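Local coordinates for protein titin (Homo sapiens, PDB 2J8O) that forms a giant elastic scaffold in the sarcomere of striated muscle, built largely of serial immunoglobulin-like and fibronectin type III domains, and carries a protein kinase domain, at residues R17-A22 against I66-D71; W38-K43 against D73-Q78; V122-P127 against L162-G167; A173-V178 against Q188-L193. One frame throughout, in Å; residues are numbered along the deposited sequence.

Contact 1. Residues R17-A22 against I66-D71; sequences RYQSNA and IASVTD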
# COMPACT_ATOMS: atom_id res chain seq x y z
N ARG A 17 -4.31 0.84 -7.77
CA ARG A 17 -4.20 -0.33 -6.94
C ARG A 17 -2.92 -1.14 -7.19
O ARG A 17 -2.29 -1.01 -8.23
CB ARG A 17 -5.41 -1.21 -7.15
CG ARG A 17 -6.60 -0.68 -6.39
CD ARG A 17 -7.68 -1.71 -6.25
NE ARG A 17 -8.96 -1.02 -6.40
CZ ARG A 17 -10.14 -1.62 -6.42
NH1 ARG A 17 -10.24 -2.94 -6.30
NH2 ARG A 17 -11.22 -0.87 -6.57
N TYR A 18 -2.57 -1.99 -6.22
CA TYR A 18 -1.41 -2.85 -6.34
C TYR A 18 -1.35 -3.58 -7.68
O TYR A 18 -2.39 -3.96 -8.22
CB TYR A 18 -1.33 -3.84 -5.16
CG TYR A 18 -0.96 -3.13 -3.88
CD1 TYR A 18 -1.74 -3.26 -2.73
CD2 TYR A 18 0.16 -2.27 -3.84
CE1 TYR A 18 -1.40 -2.57 -1.56
CE2 TYR A 18 0.51 -1.59 -2.68
CZ TYR A 18 -0.27 -1.74 -1.55
OH TYR A 18 0.09 -1.05 -0.42
N GLN A 19 -0.13 -3.72 -8.20
CA GLN A 19 0.15 -4.54 -9.40
C GLN A 19 -0.40 -4.01 -10.72
O GLN A 19 -0.33 -4.69 -11.74
CB GLN A 19 -0.31 -5.98 -9.21
CG GLN A 19 0.51 -6.75 -8.22
CD GLN A 19 0.30 -8.24 -8.35
OE1 GLN A 19 -0.82 -8.70 -8.57
NE2 GLN A 19 1.38 -9.00 -8.21
N SER A 20 -0.98 -2.82 -10.71
CA SER A 20 -1.47 -2.29 -11.95
C SER A 20 -0.47 -1.32 -12.53
O SER A 20 0.54 -1.03 -11.91
CB SER A 20 -2.83 -1.64 -11.80
OG SER A 20 -3.42 -1.52 -13.09
N ASN A 21 -0.75 -0.84 -13.73
CA ASN A 21 0.14 0.08 -14.38
C ASN A 21 -0.25 1.53 -14.10
O ASN A 21 -1.40 1.93 -14.29
CB ASN A 21 0.20 -0.20 -15.87
CG ASN A 21 0.93 -1.48 -16.19
OD1 ASN A 21 1.43 -2.16 -15.28
ND2 ASN A 21 1.00 -1.83 -17.47
N ALA A 22 0.71 2.31 -13.63
CA ALA A 22 0.51 3.75 -13.44
C ALA A 22 1.16 4.47 -14.60
O ALA A 22 2.34 4.23 -14.91
CB ALA A 22 1.07 4.19 -12.15
N ILE A 66 4.74 3.22 -15.20
CA ILE A 66 5.38 2.46 -14.13
C ILE A 66 4.62 1.14 -14.01
O ILE A 66 3.48 1.14 -13.56
CB ILE A 66 5.29 3.22 -12.81
CG1 ILE A 66 6.00 4.57 -12.95
CG2 ILE A 66 5.87 2.41 -11.65
CD1 ILE A 66 5.44 5.56 -12.03
N ALA A 67 5.23 0.03 -14.41
CA ALA A 67 4.48 -1.25 -14.39
C ALA A 67 4.45 -1.95 -13.04
O ALA A 67 5.40 -1.86 -12.27
CB ALA A 67 4.98 -2.20 -15.46
N SER A 68 3.36 -2.65 -12.76
CA SER A 68 3.24 -3.50 -11.56
C SER A 68 3.56 -2.74 -10.27
O SER A 68 4.49 -3.07 -9.53
CB SER A 68 4.10 -4.78 -11.69
OG SER A 68 3.95 -5.62 -10.55
N VAL A 69 2.73 -1.73 -10.01
CA VAL A 69 2.86 -0.84 -8.87
C VAL A 69 2.93 -1.60 -7.56
O VAL A 69 2.00 -2.31 -7.17
CB VAL A 69 1.70 0.20 -8.80
CG1 VAL A 69 1.68 0.92 -7.44
CG2 VAL A 69 1.86 1.22 -9.92
N THR A 70 4.07 -1.47 -6.90
CA THR A 70 4.22 -1.79 -5.50
C THR A 70 4.16 -0.47 -4.74
O THR A 70 4.16 0.62 -5.35
CB THR A 70 5.56 -2.50 -5.23
OG1 THR A 70 5.55 -3.00 -3.90
CG2 THR A 70 6.73 -1.54 -5.36
N ASP A 71 4.10 -0.53 -3.42
CA ASP A 71 3.97 0.71 -2.68
C ASP A 71 5.30 1.45 -2.56
O ASP A 71 5.34 2.60 -2.12
CB ASP A 71 3.32 0.46 -1.33
CG ASP A 71 4.07 -0.54 -0.54
OD1 ASP A 71 5.32 -0.43 -0.59
OD2 ASP A 71 3.44 -1.42 0.09
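Q19 and V69 meet through their backbones: Q19 N gives V69 O a nearly straight bond of 2.8 Å, and V69 N in turn reaches S20 O at 3.0 Å. Farther along, A22 and I66 form an antiparallel hydrogen-bonded pair, A22 N binding I66 O and I66 N binding A22 O at 2.6 Å. Between these sets a side chain takes over a backbone role. N21 OD1 accepts S68 N at 3.2 Å, with the donor tilted from the carboxamide plane. N21 carries its CG beside the backbone N (chi1 -71°), which brings the amide across to A67, where OD1 lies 3.3 Å from CA.

A weak bond from S20 N to R17 O closes the type II turn of R17 to S20. In the immunoglobulin I-set fold this turn joins strands A' and B (14-16 and 22-31), and it lies against the loop from strand E to strand F (61-66 and 76-83). A22 with I66 is the last regular pair of strands B and E on this side, and the loops stay bonded beyond it.

Apolar packing centres on V69, whose CG2 stands 3.8 Å from A22 CB. L14 and L94 touch A22 as well, and V16 touches V69, so both belong to the hydrophobic interior.

The Y18 ring meets the loop by its edge, with V69 O and D71 CB both in its plane and CE2 3.7 Å from D71 CB. The D71 carboxylate is turned 76° from that ring, OD2 lying 3.4 Å from Y18 OH, while V96 and V98 of strand 86-102 also touch the tyrosine.

Contact 2. Residues W38-K43 against D73-Q78; sequences WYRQGK and DATVYQ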
# COMPACT_ATOMS: atom_id res chain seq x y z
N TRP A 38 12.72 12.08 -16.35
CA TRP A 38 11.82 11.72 -15.26
C TRP A 38 12.62 11.43 -14.01
O TRP A 38 13.79 11.05 -14.10
CB TRP A 38 10.98 10.55 -15.67
CG TRP A 38 10.06 10.83 -16.81
CD1 TRP A 38 10.36 10.78 -18.15
CD2 TRP A 38 8.67 11.16 -16.71
NE1 TRP A 38 9.23 11.07 -18.88
CE2 TRP A 38 8.18 11.29 -18.02
CE3 TRP A 38 7.80 11.37 -15.64
CZ2 TRP A 38 6.85 11.62 -18.29
CZ3 TRP A 38 6.48 11.70 -15.91
CH2 TRP A 38 6.02 11.82 -17.21
N TYR A 39 12.02 11.67 -12.84
CA TYR A 39 12.75 11.58 -11.58
C TYR A 39 11.83 11.07 -10.50
O TYR A 39 10.61 11.16 -10.62
CB TYR A 39 13.35 12.92 -11.13
CG TYR A 39 14.33 13.54 -12.10
CD1 TYR A 39 13.89 14.34 -13.15
CD2 TYR A 39 15.70 13.34 -11.96
CE1 TYR A 39 14.77 14.92 -14.03
CE2 TYR A 39 16.60 13.91 -12.86
CZ TYR A 39 16.12 14.71 -13.90
OH TYR A 39 16.97 15.30 -14.80
N ARG A 40 12.44 10.53 -9.44
CA ARG A 40 11.73 9.92 -8.33
C ARG A 40 12.52 10.35 -7.14
O ARG A 40 13.70 9.98 -6.98
CB ARG A 40 11.72 8.40 -8.50
CG ARG A 40 11.18 7.58 -7.35
CD ARG A 40 11.60 6.16 -7.63
NE ARG A 40 10.94 5.13 -6.84
CZ ARG A 40 11.10 4.95 -5.53
NH1 ARG A 40 11.86 5.77 -4.82
NH2 ARG A 40 10.47 3.95 -4.92
N GLN A 41 11.89 11.18 -6.32
CA GLN A 41 12.59 11.85 -5.23
C GLN A 41 13.96 12.36 -5.70
O GLN A 41 14.99 12.17 -5.04
CB GLN A 41 12.71 10.91 -4.03
CG GLN A 41 11.39 10.16 -3.78
CD GLN A 41 11.62 8.77 -3.28
OE1 GLN A 41 12.61 8.13 -3.62
NE2 GLN A 41 10.72 8.30 -2.44
N GLY A 42 13.95 13.00 -6.87
CA GLY A 42 15.14 13.66 -7.43
C GLY A 42 16.31 12.79 -7.89
O GLY A 42 17.43 13.29 -8.05
N LYS A 43 16.06 11.48 -8.06
CA LYS A 43 16.98 10.59 -8.78
C LYS A 43 16.32 10.31 -10.11
O LYS A 43 15.11 10.06 -10.14
CB LYS A 43 17.20 9.27 -8.04
CG LYS A 43 17.91 9.37 -6.68
CD LYS A 43 18.26 7.97 -6.08
CE LYS A 43 17.03 7.05 -5.83
NZ LYS A 43 17.35 5.90 -4.90
N ASP A 73 6.70 2.21 -5.21
CA ASP A 73 6.47 3.14 -6.30
C ASP A 73 5.54 4.30 -5.89
O ASP A 73 5.44 5.30 -6.62
CB ASP A 73 5.90 2.45 -7.53
CG ASP A 73 6.67 1.20 -7.92
OD1 ASP A 73 7.82 1.30 -8.39
OD2 ASP A 73 6.10 0.09 -7.78
N ALA A 74 4.88 4.19 -4.73
CA ALA A 74 3.94 5.18 -4.22
C ALA A 74 4.67 6.36 -3.63
O ALA A 74 5.02 6.37 -2.45
CB ALA A 74 2.99 4.58 -3.18
N THR A 75 4.89 7.37 -4.45
CA THR A 75 5.78 8.45 -4.08
C THR A 75 5.58 9.68 -4.98
O THR A 75 4.74 9.68 -5.87
CB THR A 75 7.28 7.95 -4.05
OG1 THR A 75 8.08 8.81 -3.23
CG2 THR A 75 7.87 7.87 -5.43
N VAL A 76 6.33 10.74 -4.71
CA VAL A 76 6.27 11.94 -5.53
C VAL A 76 7.19 11.77 -6.71
O VAL A 76 8.33 11.37 -6.55
CB VAL A 76 6.58 13.23 -4.72
CG1 VAL A 76 7.79 13.04 -3.81
CG2 VAL A 76 6.81 14.40 -5.64
N TYR A 77 6.68 12.03 -7.91
CA TYR A 77 7.49 11.99 -9.11
C TYR A 77 7.68 13.42 -9.64
O TYR A 77 6.84 14.29 -9.43
CB TYR A 77 6.87 11.06 -10.16
CG TYR A 77 6.88 9.61 -9.74
CD1 TYR A 77 5.95 9.12 -8.82
CD2 TYR A 77 7.83 8.72 -10.26
CE1 TYR A 77 5.96 7.81 -8.43
CE2 TYR A 77 7.85 7.39 -9.86
CZ TYR A 77 6.91 6.94 -8.95
OH TYR A 77 6.91 5.61 -8.52
N GLN A 78 8.82 13.65 -10.28
CA GLN A 78 9.18 14.97 -10.79
C GLN A 78 9.44 14.73 -12.26
O GLN A 78 9.98 13.69 -12.63
CB GLN A 78 10.45 15.50 -10.08
CG GLN A 78 10.89 16.93 -10.52
CD GLN A 78 12.37 17.32 -10.18
OE1 GLN A 78 13.00 16.74 -9.28
NE2 GLN A 78 12.91 18.30 -10.91
O HOH W 1 8.87 3.81 -8.67
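R40 and T75 touch through R40 CG and T75 CG2, 3.8 Å apart, and the same methyl stands over one face of the guanidinium. The arginine leaves its backbone with CG opposite N (chi1 173°) and runs straight to NE, side by side with Y77, whose ring is turned 77° from the guanidinium. Q41, next in the chain, bends its amide back so that NE2 makes a weak, strongly bent bond to T75 OG1 at 2.8 Å. One residue along the strands, Y39 and Q78 are a hydrogen-bonded antiparallel pair of strands C and F: Y39 N meets Q78 O at 2.9 Å, and Q78 N comes to Y39 O from above the carbonyl plane.

One water ties the next shell together. It accepts from R40 NE at 3.1 Å and donates to D73 OD1 and to Y77 OH, each at 2.7 Å. Y77 OH itself donates to D73 O, the tyrosine corner of immunoglobulin domains, although its modelled length is doubtfully short. Farther out, D72 forms a salt bridge with R40, and K51 one with D73 OD2, which also accepts T70 N. R40 and D73 are thus linked to each other only through water, and with K51 beside it D73 probably remains ionised.

Contact 3. Residues V122-P127 against L162-G167; sequences VSIKIP and LVFPNG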
# COMPACT_ATOMS: atom_id res chain seq x y z
N VAL A 122 1.11 -17.94 22.69
CA VAL A 122 0.57 -18.04 21.36
C VAL A 122 0.48 -16.63 20.74
O VAL A 122 0.19 -15.65 21.45
CB VAL A 122 -0.75 -18.84 21.39
CG1 VAL A 122 -1.69 -18.27 22.43
CG2 VAL A 122 -1.42 -18.89 20.03
N SER A 123 0.79 -16.53 19.46
CA SER A 123 0.66 -15.27 18.75
C SER A 123 -0.09 -15.52 17.46
O SER A 123 0.44 -16.13 16.52
CB SER A 123 2.02 -14.62 18.42
OG SER A 123 2.53 -13.89 19.53
N ILE A 124 -1.33 -15.06 17.41
CA ILE A 124 -2.09 -15.17 16.20
C ILE A 124 -1.73 -14.02 15.27
O ILE A 124 -2.33 -12.94 15.32
CB ILE A 124 -3.60 -15.25 16.46
CG1 ILE A 124 -3.88 -16.37 17.48
CG2 ILE A 124 -4.29 -15.55 15.17
CD1 ILE A 124 -5.12 -16.17 18.33
N LYS A 125 -0.73 -14.27 14.44
CA LYS A 125 -0.27 -13.31 13.48
C LYS A 125 -1.17 -13.30 12.21
O LYS A 125 -1.25 -14.30 11.48
CB LYS A 125 1.18 -13.62 13.14
CG LYS A 125 1.73 -12.85 11.96
CD LYS A 125 3.03 -13.46 11.49
CE LYS A 125 3.50 -12.84 10.20
NZ LYS A 125 4.98 -12.69 10.26
N ILE A 126 -1.81 -12.15 11.94
CA ILE A 126 -2.76 -11.95 10.86
C ILE A 126 -2.33 -10.81 9.92
O ILE A 126 -2.47 -9.64 10.26
CB ILE A 126 -4.14 -11.55 11.44
CG1 ILE A 126 -4.72 -12.65 12.34
CG2 ILE A 126 -5.10 -11.17 10.35
CD1 ILE A 126 -5.44 -13.74 11.60
N PRO A 127 -1.80 -11.14 8.73
CA PRO A 127 -1.42 -10.10 7.79
C PRO A 127 -2.63 -9.39 7.19
O PRO A 127 -3.73 -9.93 7.17
CB PRO A 127 -0.69 -10.88 6.69
CG PRO A 127 -0.35 -12.20 7.34
CD PRO A 127 -1.48 -12.48 8.23
N LEU A 162 -2.43 -11.20 17.65
CA LEU A 162 -2.98 -11.30 19.00
C LEU A 162 -2.10 -12.26 19.80
O LEU A 162 -1.82 -13.39 19.33
CB LEU A 162 -4.44 -11.76 19.01
CG LEU A 162 -5.04 -11.92 20.42
CD1 LEU A 162 -5.06 -10.59 21.18
CD2 LEU A 162 -6.42 -12.60 20.43
N VAL A 163 -1.69 -11.79 21.00
CA VAL A 163 -0.71 -12.51 21.79
C VAL A 163 -1.19 -12.58 23.23
O VAL A 163 -1.86 -11.67 23.72
CB VAL A 163 0.71 -11.87 21.63
CG1 VAL A 163 0.62 -10.49 20.98
CG2 VAL A 163 1.49 -11.82 22.96
N PHE A 164 -0.86 -13.69 23.90
CA PHE A 164 -1.26 -13.93 25.28
C PHE A 164 0.02 -13.94 26.12
O PHE A 164 0.71 -14.99 26.20
CB PHE A 164 -2.01 -15.27 25.39
CG PHE A 164 -3.26 -15.35 24.52
CD1 PHE A 164 -4.52 -15.54 25.09
CD2 PHE A 164 -3.17 -15.21 23.13
CE1 PHE A 164 -5.69 -15.59 24.27
CE2 PHE A 164 -4.32 -15.25 22.31
CZ PHE A 164 -5.58 -15.45 22.89
N PRO A 165 0.41 -12.75 26.64
CA PRO A 165 1.61 -12.57 27.44
C PRO A 165 1.85 -13.66 28.50
O PRO A 165 2.96 -14.17 28.57
CB PRO A 165 1.40 -11.20 28.07
CG PRO A 165 0.70 -10.45 27.09
CD PRO A 165 -0.25 -11.44 26.41
N ASN A 166 0.85 -13.99 29.32
CA ASN A 166 0.96 -15.19 30.18
C ASN A 166 0.70 -16.39 29.28
O ASN A 166 0.19 -16.22 28.17
CB ASN A 166 -0.06 -15.19 31.33
CG ASN A 166 -0.10 -13.81 32.02
OD1 ASN A 166 -0.73 -12.84 31.44
ND2 ASN A 166 0.55 -13.70 33.26
N GLY A 167 1.00 -17.61 29.73
CA GLY A 167 0.59 -18.75 28.89
C GLY A 167 -0.91 -18.71 28.56
O GLY A 167 -1.71 -18.15 29.32
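L162 O receives I124 N at 2.6 Å, in its carbonyl plane, and also has S123 CA 3.2 Å away as a CA-H...O contact. The return bond, from L162 N to I124 O, is 2.9 Å long, but here the donor stands above the carbonyl plane. V122 O is shared in a similar way: F164 N donates to it weakly at 3.3 Å, and V163 CA adds a C-H contact. S123 and V163 form the non-hydrogen-bonded pair between these rungs, with S123 OG resting 3.4 Å from V163 CB on the face away from the core.

These rungs join strands B and E (123-131 and 159-163) of the second immunoglobulin I-set domain, and their alternate side chains enter its sandwich. I124 also centres an inverse gamma turn, closed by a weak bond from K125 N to S123 O.

On the inner face V122 and F164 lie side by side, pointing the same way. V122 CG1, set between the backbone N and the carbonyl carbon (chi1 51°), comes within 3.5 Å of F164 CD2. I124 CD1 approaches the ring from its edge, 4.2 Å from CE2, and also stands 4.3 Å from L162 CD2. Replacing F164 by an alanine would probably open a gap beside V122 CG1 and I124 CD1 and deprive L193 of its neighbour from this side. V191, on strand 185-195 of the other sheet, packs on I124, while V168 also touches V122.

Contact 4. Residues A173-V178 against Q188-L193; sequences AGFYVV and QKTVEL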
# COMPACT_ATOMS: atom_id res chain seq x y z
N ALA A 173 -9.67 -19.83 25.16
CA ALA A 173 -10.18 -20.65 24.04
C ALA A 173 -11.50 -20.07 23.52
O ALA A 173 -12.31 -19.56 24.31
CB ALA A 173 -10.41 -22.09 24.50
N GLY A 174 -11.72 -20.18 22.22
CA GLY A 174 -12.97 -19.71 21.65
C GLY A 174 -12.78 -19.02 20.32
O GLY A 174 -11.90 -19.39 19.55
N PHE A 175 -13.59 -17.99 20.08
CA PHE A 175 -13.68 -17.36 18.77
C PHE A 175 -13.27 -15.90 18.79
O PHE A 175 -13.87 -15.09 19.52
CB PHE A 175 -15.09 -17.51 18.22
CG PHE A 175 -15.50 -18.95 18.02
CD1 PHE A 175 -16.05 -19.69 19.07
CD2 PHE A 175 -15.31 -19.57 16.79
CE1 PHE A 175 -16.42 -21.02 18.88
CE2 PHE A 175 -15.69 -20.90 16.60
CZ PHE A 175 -16.24 -21.62 17.63
N TYR A 176 -12.25 -15.58 18.00
CA TYR A 176 -11.70 -14.23 17.95
C TYR A 176 -11.95 -13.61 16.61
O TYR A 176 -11.75 -14.25 15.57
CB TYR A 176 -10.19 -14.20 18.28
CG TYR A 176 -9.91 -14.57 19.71
CD1 TYR A 176 -9.67 -15.90 20.07
CD2 TYR A 176 -9.94 -13.61 20.72
CE1 TYR A 176 -9.42 -16.26 21.40
CE2 TYR A 176 -9.70 -13.97 22.06
CZ TYR A 176 -9.45 -15.29 22.39
OH TYR A 176 -9.24 -15.63 23.69
N VAL A 177 -12.41 -12.37 16.62
CA VAL A 177 -12.75 -11.69 15.37
C VAL A 177 -11.79 -10.53 15.16
O VAL A 177 -11.63 -9.68 16.05
CB VAL A 177 -14.19 -11.16 15.39
CG1 VAL A 177 -14.56 -10.58 14.06
CG2 VAL A 177 -15.13 -12.27 15.74
N VAL A 178 -11.11 -10.53 14.02
CA VAL A 178 -10.20 -9.47 13.69
C VAL A 178 -10.79 -8.71 12.52
O VAL A 178 -11.35 -9.31 11.60
CB VAL A 178 -8.75 -9.99 13.39
CG1 VAL A 178 -8.73 -10.98 12.23
CG2 VAL A 178 -7.83 -8.82 13.07
N GLN A 188 -13.20 -8.80 7.60
CA GLN A 188 -13.23 -9.31 8.95
C GLN A 188 -13.05 -10.80 8.84
O GLN A 188 -13.46 -11.40 7.85
CB GLN A 188 -14.57 -8.94 9.59
CG GLN A 188 -14.91 -9.70 10.83
CD GLN A 188 -16.35 -9.50 11.27
OE1 GLN A 188 -16.82 -8.37 11.41
NE2 GLN A 188 -17.05 -10.60 11.51
N LYS A 189 -12.43 -11.39 9.84
CA LYS A 189 -12.17 -12.81 9.83
C LYS A 189 -12.29 -13.30 11.24
O LYS A 189 -11.98 -12.58 12.17
CB LYS A 189 -10.76 -13.12 9.31
CG LYS A 189 -10.52 -12.82 7.84
CD LYS A 189 -11.39 -13.65 6.91
CE LYS A 189 -11.66 -12.88 5.61
NZ LYS A 189 -11.95 -13.76 4.48
N THR A 190 -12.75 -14.54 11.39
CA THR A 190 -12.77 -15.20 12.68
C THR A 190 -11.60 -16.18 12.79
O THR A 190 -11.21 -16.82 11.82
CB THR A 190 -14.12 -15.88 12.89
OG1 THR A 190 -15.12 -14.87 12.93
CG2 THR A 190 -14.19 -16.60 14.21
N VAL A 191 -11.01 -16.27 13.97
CA VAL A 191 -10.01 -17.31 14.25
C VAL A 191 -10.48 -18.09 15.46
O VAL A 191 -10.75 -17.51 16.51
CB VAL A 191 -8.63 -16.68 14.51
CG1 VAL A 191 -7.64 -17.70 15.05
CG2 VAL A 191 -8.10 -16.03 13.22
N GLU A 192 -10.63 -19.41 15.33
CA GLU A 192 -10.93 -20.21 16.51
C GLU A 192 -9.68 -20.66 17.24
O GLU A 192 -8.75 -21.17 16.63
CB GLU A 192 -11.85 -21.42 16.22
CG GLU A 192 -12.24 -22.15 17.52
CD GLU A 192 -13.10 -23.40 17.32
OE1 GLU A 192 -13.40 -23.74 16.17
OE2 GLU A 192 -13.46 -24.04 18.34
N LEU A 193 -9.67 -20.51 18.56
CA LEU A 193 -8.53 -20.93 19.36
C LEU A 193 -8.98 -22.06 20.25
O LEU A 193 -10.00 -21.93 20.91
CB LEU A 193 -7.98 -19.76 20.20
CG LEU A 193 -7.04 -20.01 21.40
CD1 LEU A 193 -5.79 -20.81 21.05
CD2 LEU A 193 -6.65 -18.69 22.05
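E192 lies alongside F175, both side chains pointing the same way. Its CB is 3.9 Å from F175 CE2; the next carbon, CG, sits over one face of the ring, displaced toward the rim, in a CH-pi contact. CD comes 3.6 Å from F175 CZ, and the carboxylate follows the ring, only 25° from its plane, with OE1 3.7 Å from CE2 and OE2 3.8 Å from CZ. A fully extended chain, CG opposite the backbone N (chi1 -175°), lays it flat in this way. A serine in place of E192 would probably strip that face of the F175 ring of its cover and free the ring to turn.

The two residues are a non-hydrogen-bonded pair in the F-G hairpin of the immunoglobulin fold, where strands 174-182 and 185-195 run antiparallel. Four backbone bonds flank them, among them L193 N to G174 O and V191 N to Y176 O, both 2.7 Å, and two more join V178 and K189. On the same face as F175, T190 CG2 meets the edge of its ring, and V177 CG1 presses on Q188 CG at 3.4 Å. On the other face Y176, V191 and L193 turn to the core: Y176 CE1 touches L193 CD2 at 3.7 Å, and Y176 OH donates to D172 O in a tyrosine corner.

The four contacts fall two to a domain. Contacts 1 and 2 belong to the first I-set domain, their centres about 14 Å apart and their segments alternating along the chain; they meet where I66 CD1 packs on Y77 CZ. Contacts 3 and 4 follow in series in the second domain, centres about 12 Å apart, joining the two sheets of that sandwich through F164 with L193 and L162 with Y176. No contact of the first pair touches one of the second: contacts 1 and 3 keep their nearest atoms about 11 Å apart, and the centres of contacts 2 and 4 lie about 42 Å apart. Strand 86-102 runs on from the first domain to pair with 123-131, an arrangement consistent with separately folded modules in series.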